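Local coordinates for tyrosine-protein phosphatase non-receptor type 18 (Homo sapiens, PDB 2OC3) that removes phosphate from phosphotyrosine residues of proteins, acting through this catalytic domain on autophosphorylated tyrosine kinases, at residues V29-F34 / Q284-Y289; L212-E217 / G241-V246. All coordinates share one frame; numbering follows the deposited sequence.

Contact 1 (V29-F34 / Q284-Y289); sequences VLAGEF and QYRFLY
One face of the Tyr289 ring carries the CD2 methyl of Leu30, centred in a CH-pi contact, 3.5 Å from the centroid and 13° off the normal; at the ring's edge its hydroxyl meets the carboxylate of Glu33. The Tyr285 ring has Glu33 OE2 at its edge, in plane, while its CB packs against Phe34 CD1 at 3.6 Å, the side chains lying alongside and pointing opposite ways. Over one face of the Arg286 guanidinium lies Leu30 CB, 3.6 Å from NH1, with the charge paired to Glu282 at NE. A leucine suits because its methyls can lie against a ring while CB still meets the arginine; a tyrosine offers both that flat face and a donor at its edge. Glu33, with CG anti to the backbone N (chi1 -157°) and 3.6 Å from Tyr285 OH, crosses both tyrosines at about a right angle and is long enough to bring one oxygen between their hydroxyls. OE2 accepts very short hydrogen bonds from Tyr289 OH (2.5 Å) and Tyr285 OH (2.5 Å), which would probably favour the charged carboxylate. A phenylalanine in place of Tyr289 would probably leave Glu33 OE2 with Tyr285 as its one donor across this contact. Segments 29-34 and 284-289, whose N-to-C directions differ by 119°, join helix 29-47 near the N-terminus of the phosphatase domain to its C-terminal helix 282-296.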
ATOM      1  N   VAL A  29     -18.833 -17.678   8.951  1.00 28.40           N
ATOM      2  CA  VAL A  29     -18.602 -16.620   9.936  1.00 28.79           C
ATOM      3  C   VAL A  29     -17.831 -15.494   9.249  1.00 24.09           C
ATOM      4  O   VAL A  29     -18.200 -14.320   9.356  1.00 26.08           O
ATOM      5  CB  VAL A  29     -17.823 -17.127  11.181  1.00 26.42           C
ATOM      6  CG1 VAL A  29     -17.387 -15.968  12.075  1.00 35.17           C
ATOM      7  CG2 VAL A  29     -18.692 -18.103  11.977  1.00 39.01           C
ATOM      8  N   LEU A  30     -16.785 -15.855   8.518  1.00 21.61           N
ATOM      9  CA  LEU A  30     -15.956 -14.833   7.865  1.00 19.47           C
ATOM     10  C   LEU A  30     -16.690 -14.162   6.711  1.00 20.27           C
ATOM     11  O   LEU A  30     -16.486 -12.969   6.474  1.00 22.44           O
ATOM     12  CB  LEU A  30     -14.600 -15.396   7.417  1.00 19.79           C
ATOM     13  CG  LEU A  30     -13.607 -15.727   8.525  1.00 26.06           C
ATOM     14  CD1 LEU A  30     -12.242 -15.956   7.866  1.00 22.67           C
ATOM     15  CD2 LEU A  30     -13.540 -14.645   9.601  1.00 29.93           C
ATOM     16  N   ALA A  31     -17.552 -14.900   6.007  1.00 23.07           N
ATOM     17  CA  ALA A  31     -18.400 -14.317   4.958  1.00 23.35           C
ATOM     18  C   ALA A  31     -19.311 -13.243   5.539  1.00 20.64           C
ATOM     19  O   ALA A  31     -19.404 -12.124   5.010  1.00 17.99           O
ATOM     20  CB  ALA A  31     -19.233 -15.397   4.279  1.00 22.08           C
ATOM     21  N   GLY A  32     -19.991 -13.571   6.633  1.00 22.66           N
ATOM     22  CA  GLY A  32     -20.840 -12.618   7.339  1.00 17.59           C
ATOM     23  C   GLY A  32     -20.091 -11.416   7.879  1.00 20.08           C
ATOM     24  O   GLY A  32     -20.550 -10.285   7.788  1.00 19.67           O
ATOM     25  N   GLU A  33     -18.915 -11.668   8.438  1.00 19.42           N
ATOM     26  CA  GLU A  33     -18.087 -10.616   8.978  1.00 12.69           C
ATOM     27  C   GLU A  33     -17.652  -9.652   7.871  1.00 11.28           C
ATOM     28  O   GLU A  33     -17.695  -8.440   8.084  1.00 13.98           O
ATOM     29  CB  GLU A  33     -16.857 -11.233   9.643  1.00 19.74           C
ATOM     30  CG  GLU A  33     -16.231 -10.395  10.639  1.00 25.61           C
ATOM     31  CD  GLU A  33     -15.205 -11.160  11.454  1.00 34.59           C
ATOM     32  OE1 GLU A  33     -15.561 -12.056  12.248  1.00 32.09           O
ATOM     33  OE2 GLU A  33     -14.030 -10.850  11.289  1.00 21.16           O
ATOM     34  N   PHE A  34     -17.218 -10.188   6.724  1.00 13.69           N
ATOM     35  CA  PHE A  34     -16.853  -9.297   5.608  1.00 13.55           C
ATOM     36  C   PHE A  34     -18.081  -8.549   5.078  1.00 14.06           C
ATOM     37  O   PHE A  34     -17.987  -7.370   4.705  1.00 11.11           O
ATOM     38  CB  PHE A  34     -16.109 -10.000   4.473  1.00 14.20           C
ATOM     39  CG  PHE A  34     -15.462  -9.023   3.503  1.00 12.66           C
ATOM     40  CD1 PHE A  34     -14.486  -8.167   3.959  1.00 15.85           C
ATOM     41  CD2 PHE A  34     -15.883  -8.916   2.207  1.00 22.26           C
ATOM     42  CE1 PHE A  34     -13.901  -7.219   3.116  1.00 18.78           C
ATOM     43  CE2 PHE A  34     -15.302  -7.942   1.347  1.00 12.03           C
ATOM     44  CZ  PHE A  34     -14.314  -7.144   1.811  1.00 16.83           C
ATOM     45  N   GLN A 284      -9.881 -11.935  -0.018  1.00 11.56           N
ATOM     46  CA  GLN A 284      -8.793 -11.192   0.611  1.00 11.36           C
ATOM     47  C   GLN A 284      -8.935 -11.170   2.115  1.00 11.56           C
ATOM     48  O   GLN A 284      -7.942 -11.296   2.828  1.00  9.87           O
ATOM     49  CB  GLN A 284      -8.708  -9.779   0.063  1.00 10.26           C
ATOM     50  CG  GLN A 284      -8.166  -9.739  -1.357  1.00 11.84           C
ATOM     51  CD  GLN A 284      -8.360  -8.397  -2.081  1.00 12.12           C
ATOM     52  OE1 GLN A 284      -8.978  -7.483  -1.527  1.00 12.92           O
ATOM     53  NE2 GLN A 284      -7.886  -8.294  -3.333  1.00 12.81           N
ATOM     54  N   TYR A 285     -10.155 -10.975   2.619  1.00 10.13           N
ATOM     55  CA  TYR A 285     -10.398 -10.938   4.059  1.00 10.80           C
ATOM     56  C   TYR A 285     -10.087 -12.296   4.690  1.00 10.08           C
ATOM     57  O   TYR A 285      -9.478 -12.363   5.738  1.00 11.30           O
ATOM     58  CB  TYR A 285     -11.855 -10.520   4.353  1.00 10.06           C
ATOM     59  CG  TYR A 285     -12.166 -10.211   5.798  1.00 10.57           C
ATOM     60  CD1 TYR A 285     -11.694  -9.037   6.386  1.00 11.94           C
ATOM     61  CD2 TYR A 285     -12.949 -11.066   6.583  1.00 11.30           C
ATOM     62  CE1 TYR A 285     -11.950  -8.724   7.694  1.00 14.77           C
ATOM     63  CE2 TYR A 285     -13.252 -10.733   7.898  1.00 13.48           C
ATOM     64  CZ  TYR A 285     -12.728  -9.556   8.450  1.00 18.48           C
ATOM     65  OH  TYR A 285     -12.999  -9.187   9.747  1.00 20.70           O
ATOM     66  N   ARG A 286     -10.478 -13.379   4.020  1.00 11.63           N
ATOM     67  CA  ARG A 286     -10.160 -14.726   4.519  1.00 12.17           C
ATOM     68  C   ARG A 286      -8.631 -14.933   4.515  1.00 12.88           C
ATOM     69  O   ARG A 286      -8.076 -15.488   5.480  1.00 13.93           O
ATOM     70  CB  ARG A 286     -10.849 -15.800   3.684  1.00 16.11           C
ATOM     71  CG  ARG A 286     -12.338 -15.935   3.870  1.00 25.98           C
ATOM     72  CD  ARG A 286     -12.904 -17.107   3.008  1.00 25.73           C
ATOM     73  NE  ARG A 286     -14.364 -17.212   3.147  1.00 26.99           N
ATOM     74  CZ  ARG A 286     -14.985 -17.751   4.194  1.00 38.25           C
ATOM     75  NH1 ARG A 286     -14.286 -18.267   5.203  1.00 31.19           N
ATOM     76  NH2 ARG A 286     -16.318 -17.780   4.232  1.00 47.65           N
ATOM     77  N   PHE A 287      -7.958 -14.516   3.435  1.00 11.10           N
ATOM     78  CA  PHE A 287      -6.485 -14.610   3.338  1.00 10.81           C
ATOM     79  C   PHE A 287      -5.800 -13.842   4.481  1.00 12.71           C
ATOM     80  O   PHE A 287      -4.807 -14.320   5.095  1.00 12.59           O
ATOM     81  CB  PHE A 287      -6.042 -14.092   2.001  1.00 11.13           C
ATOM     82  CG  PHE A 287      -4.555 -14.187   1.746  1.00 11.81           C
ATOM     83  CD1 PHE A 287      -3.923 -15.411   1.656  1.00 14.19           C
ATOM     84  CD2 PHE A 287      -3.818 -13.050   1.469  1.00 12.53           C
ATOM     85  CE1 PHE A 287      -2.575 -15.467   1.359  1.00 12.31           C
ATOM     86  CE2 PHE A 287      -2.469 -13.130   1.158  1.00 14.11           C
ATOM     87  CZ  PHE A 287      -1.867 -14.339   1.117  1.00 13.63           C
ATOM     88  N   LEU A 288      -6.326 -12.657   4.792  1.00 12.31           N
ATOM     89  CA  LEU A 288      -5.817 -11.865   5.883  1.00 11.49           C
ATOM     90  C   LEU A 288      -5.992 -12.622   7.211  1.00 11.86           C
ATOM     91  O   LEU A 288      -5.065 -12.672   8.038  1.00 13.90           O
ATOM     92  CB  LEU A 288      -6.564 -10.510   5.861  1.00 14.22           C
ATOM     93  CG  LEU A 288      -6.288  -9.543   6.992  1.00 14.78           C
ATOM     94  CD1 LEU A 288      -4.800  -9.047   6.973  1.00 14.30           C
ATOM     95  CD2 LEU A 288      -7.286  -8.374   6.891  1.00 16.32           C
ATOM     96  N   TYR A 289      -7.163 -13.208   7.454  1.00 13.15           N
ATOM     97  CA  TYR A 289      -7.374 -14.071   8.598  1.00 13.68           C
ATOM     98  C   TYR A 289      -6.386 -15.216   8.692  1.00 13.10           C
ATOM     99  O   TYR A 289      -5.838 -15.452   9.749  1.00 18.37           O
ATOM    100  CB  TYR A 289      -8.817 -14.610   8.664  1.00 17.18           C
ATOM    101  CG  TYR A 289      -9.677 -13.905   9.687  1.00 19.84           C
ATOM    102  CD1 TYR A 289     -10.424 -12.793   9.326  1.00 18.98           C
ATOM    103  CD2 TYR A 289      -9.715 -14.319  11.009  1.00 20.23           C
ATOM    104  CE1 TYR A 289     -11.199 -12.123  10.239  1.00 24.43           C
ATOM    105  CE2 TYR A 289     -10.531 -13.655  11.954  1.00 23.03           C
ATOM    106  CZ  TYR A 289     -11.260 -12.546  11.544  1.00 21.15           C
ATOM    107  OH  TYR A 289     -12.062 -11.833  12.407  1.00 21.96           O
TER

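Contact 2 (L212-E217 / G241-V246); sequences LAMVEE and GVLCTV
Val215 and Leu243 mark the nearest backbone approach, their CA atoms 7.6 Å apart, where the short helical segments 212-217 and 241-246 cross at 60° with their axes 10.6 Å apart. The side chains that meet between them are aliphatic or thioether-bearing, and all five are buried. Val246 is the meeting point on one side: its CG1, anti to the backbone N (chi1 167°), lies 3.9 Å from Leu212 CD2 and 4.1 Å from Val215 CG2. Leu212 starts out pointing away from the partner helix, yet its CD2 reaches Val246, crossing it at about a right angle. The same Val215 methyl touches Leu243 CD2 at 4.2 Å, so this one branch bridges two residues a helical turn apart. Beta-branched valines suit such a place, being short and stiff at CB, whereas leucine and methionine span more distance. Met214, extended beyond CG, brings SD to 4.2 Å from Leu243 CD2, again at about a right angle. Met211 also packs on Leu243 and Val246. Within 241-246, Thr245 satisfies its buried hydroxyl on its own helix: OG1 donates to Gly241 O at 2.8 Å, and Thr245 N reaches the same oxygen from the opposite face of the carbonyl plane. Helix 238-254 leaves the family's phosphate-binding loop (P-loop), Cys233 to Arg239, which probably binds substrate, and the packing sets helix 209-222 against it. No hydrogen bond or salt bridge crosses between the segments; the pairing therefore rests on burial of hydrocarbon and sulfur surface and on van der Waals contact.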
ATOM      1  N   LEU A 212       4.230 -12.815   4.052  1.00  8.34           N
ATOM      2  CA  LEU A 212       4.806 -12.509   5.368  1.00  9.45           C
ATOM      3  C   LEU A 212       6.307 -12.209   5.269  1.00  8.85           C
ATOM      4  O   LEU A 212       6.821 -11.305   5.940  1.00 11.27           O
ATOM      5  CB  LEU A 212       4.577 -13.675   6.343  1.00 12.80           C
ATOM      6  CG  LEU A 212       3.215 -13.679   6.974  1.00 15.50           C
ATOM      7  CD1 LEU A 212       2.997 -15.000   7.722  1.00 20.07           C
ATOM      8  CD2 LEU A 212       3.084 -12.488   7.948  1.00 14.79           C
ATOM      9  N   ALA A 213       7.026 -12.996   4.465  1.00  8.53           N
ATOM     10  CA  ALA A 213       8.457 -12.788   4.214  1.00  8.38           C
ATOM     11  C   ALA A 213       8.695 -11.376   3.662  1.00  8.77           C
ATOM     12  O   ALA A 213       9.640 -10.693   4.025  1.00  9.62           O
ATOM     13  CB  ALA A 213       8.984 -13.836   3.234  1.00 11.46           C
ATOM     14  N   MET A 214       7.797 -10.938   2.782  1.00  7.00           N
ATOM     15  CA  MET A 214       7.894  -9.586   2.188  1.00  8.36           C
ATOM     16  C   MET A 214       7.779  -8.503   3.267  1.00  6.52           C
ATOM     17  O   MET A 214       8.538  -7.541   3.260  1.00  8.85           O
ATOM     18  CB  MET A 214       6.819  -9.442   1.114  1.00  9.18           C
ATOM     19  CG  MET A 214       6.856  -8.151   0.365  1.00  8.51           C
ATOM     20  SD  MET A 214       5.304  -7.945  -0.595  1.00 11.94           S
ATOM     21  CE  MET A 214       5.737  -6.571  -1.697  1.00 10.45           C
ATOM     22  N   VAL A 215       6.782  -8.654   4.139  1.00  8.98           N
ATOM     23  CA  VAL A 215       6.562  -7.704   5.234  1.00  9.07           C
ATOM     24  C   VAL A 215       7.737  -7.725   6.210  1.00  8.19           C
ATOM     25  O   VAL A 215       8.222  -6.673   6.620  1.00  8.46           O
ATOM     26  CB  VAL A 215       5.231  -7.968   5.947  1.00  8.68           C
ATOM     27  CG1 VAL A 215       5.138  -7.119   7.218  1.00  9.96           C
ATOM     28  CG2 VAL A 215       4.078  -7.602   5.026  1.00 11.37           C
ATOM     29  N   GLU A 216       8.213  -8.916   6.539  1.00  8.06           N
ATOM     30  CA  GLU A 216       9.363  -9.031   7.432  1.00  8.60           C
ATOM     31  C   GLU A 216      10.582  -8.297   6.866  1.00  9.86           C
ATOM     32  O   GLU A 216      11.286  -7.563   7.578  1.00 11.12           O
ATOM     33  CB  GLU A 216       9.703 -10.513   7.687  1.00  9.66           C
ATOM     34  CG  GLU A 216       8.635 -11.282   8.488  1.00  9.63           C
ATOM     35  CD  GLU A 216       8.685 -12.779   8.339  1.00 16.86           C
ATOM     36  OE1 GLU A 216       9.543 -13.327   7.604  1.00 17.17           O
ATOM     37  OE2 GLU A 216       7.807 -13.438   8.960  1.00 19.62           O
ATOM     38  N   GLU A 217      10.858  -8.504   5.582  1.00  9.31           N
ATOM     39  CA  GLU A 217      11.989  -7.833   4.971  1.00  8.65           C
ATOM     40  C   GLU A 217      11.774  -6.327   4.883  1.00  8.51           C
ATOM     41  O   GLU A 217      12.684  -5.539   5.139  1.00  9.47           O
ATOM     42  CB  GLU A 217      12.258  -8.410   3.596  1.00  9.87           C
ATOM     43  CG  GLU A 217      13.406  -7.712   2.834  1.00 13.46           C
ATOM     44  CD  GLU A 217      14.774  -7.743   3.532  1.00 33.59           C
ATOM     45  OE1 GLU A 217      15.074  -8.672   4.298  1.00 27.05           O
ATOM     46  OE2 GLU A 217      15.583  -6.822   3.294  1.00 40.97           O
ATOM     47  N   GLY A 241      -4.488  -2.947   0.857  1.00  6.17           N
ATOM     48  CA  GLY A 241      -5.073  -3.030   2.201  1.00  7.14           C
ATOM     49  C   GLY A 241      -4.717  -4.298   2.943  1.00  8.17           C
ATOM     50  O   GLY A 241      -4.523  -4.262   4.161  1.00  8.16           O
ATOM     51  N   VAL A 242      -4.555  -5.405   2.228  1.00  6.14           N
ATOM     52  CA  VAL A 242      -4.075  -6.638   2.870  1.00  5.54           C
ATOM     53  C   VAL A 242      -2.684  -6.389   3.444  1.00  8.39           C
ATOM     54  O   VAL A 242      -2.430  -6.687   4.612  1.00  8.45           O
ATOM     55  CB  VAL A 242      -4.067  -7.836   1.909  1.00  6.44           C
ATOM     56  CG1 VAL A 242      -3.326  -9.025   2.548  1.00  9.17           C
ATOM     57  CG2 VAL A 242      -5.502  -8.208   1.558  1.00  8.50           C
ATOM     58  N   LEU A 243      -1.755  -5.873   2.641  1.00  7.52           N
ATOM     59  CA  LEU A 243      -0.393  -5.649   3.111  1.00  7.72           C
ATOM     60  C   LEU A 243      -0.335  -4.710   4.304  1.00  6.29           C
ATOM     61  O   LEU A 243       0.396  -4.970   5.272  1.00  7.93           O
ATOM     62  CB  LEU A 243       0.511  -5.091   2.016  1.00  8.48           C
ATOM     63  CG  LEU A 243       0.952  -6.083   0.950  1.00  8.67           C
ATOM     64  CD1 LEU A 243       1.775  -5.435  -0.113  1.00 12.93           C
ATOM     65  CD2 LEU A 243       1.762  -7.267   1.526  1.00 14.43           C
ATOM     66  N   CYS A 244      -1.074  -3.596   4.246  1.00  5.54           N
ATOM     67  CA  CYS A 244      -1.037  -2.625   5.352  1.00  6.79           C
ATOM     68  C   CYS A 244      -1.598  -3.248   6.612  1.00  9.64           C
ATOM     69  O   CYS A 244      -1.069  -3.022   7.730  1.00  9.52           O
ATOM     70  CB  CYS A 244      -1.802  -1.349   5.031  1.00  8.77           C
ATOM     71  SG  CYS A 244      -1.021  -0.359   3.692  1.00  9.15           S
ATOM     72  N   THR A 245      -2.644  -4.048   6.481  1.00  7.49           N
ATOM     73  CA  THR A 245      -3.257  -4.651   7.662  1.00  6.81           C
ATOM     74  C   THR A 245      -2.327  -5.709   8.269  1.00  8.45           C
ATOM     75  O   THR A 245      -2.197  -5.795   9.504  1.00  9.82           O
ATOM     76  CB  THR A 245      -4.625  -5.286   7.339  1.00  9.40           C
ATOM     77  OG1 THR A 245      -5.495  -4.277   6.810  1.00 11.24           O
ATOM     78  CG2 THR A 245      -5.242  -5.890   8.600  1.00 13.27           C
ATOM     79  N   VAL A 246      -1.673  -6.511   7.429  1.00  7.07           N
ATOM     80  CA  VAL A 246      -0.765  -7.526   7.938  1.00  7.83           C
ATOM     81  C   VAL A 246       0.370  -6.845   8.715  1.00  7.80           C
ATOM     82  O   VAL A 246       0.760  -7.265   9.821  1.00  9.27           O
ATOM     83  CB  VAL A 246      -0.212  -8.387   6.778  1.00  7.98           C
ATOM     84  CG1 VAL A 246       0.994  -9.268   7.245  1.00  7.86           C
ATOM     85  CG2 VAL A 246      -1.315  -9.214   6.151  1.00  7.99           C
TER

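How the contacts relate
Contact 2 is nested along the chain inside the loop that contact 1 closes, and their centres lie about 17 Å apart. They touch through helix 282-296: Leu288 CD1 lies 3.6 Å from Thr245 CG2 and 3.6 Å from Val246 CG2, while Gln284 CB approaches Val242 CG2 at 3.9 Å. Helix 282-296 thus packs on helix 29-47 in contact 1 and on helix 238-254 of contact 2. Each contact has a residue near the catalytic site. The side chain of Leu243 is about 7 Å from that of Cys233, the predicted phosphocysteine nucleophile, and that of Phe34 about 6 Å from that of Gln280, a substrate-binding residue by similarity.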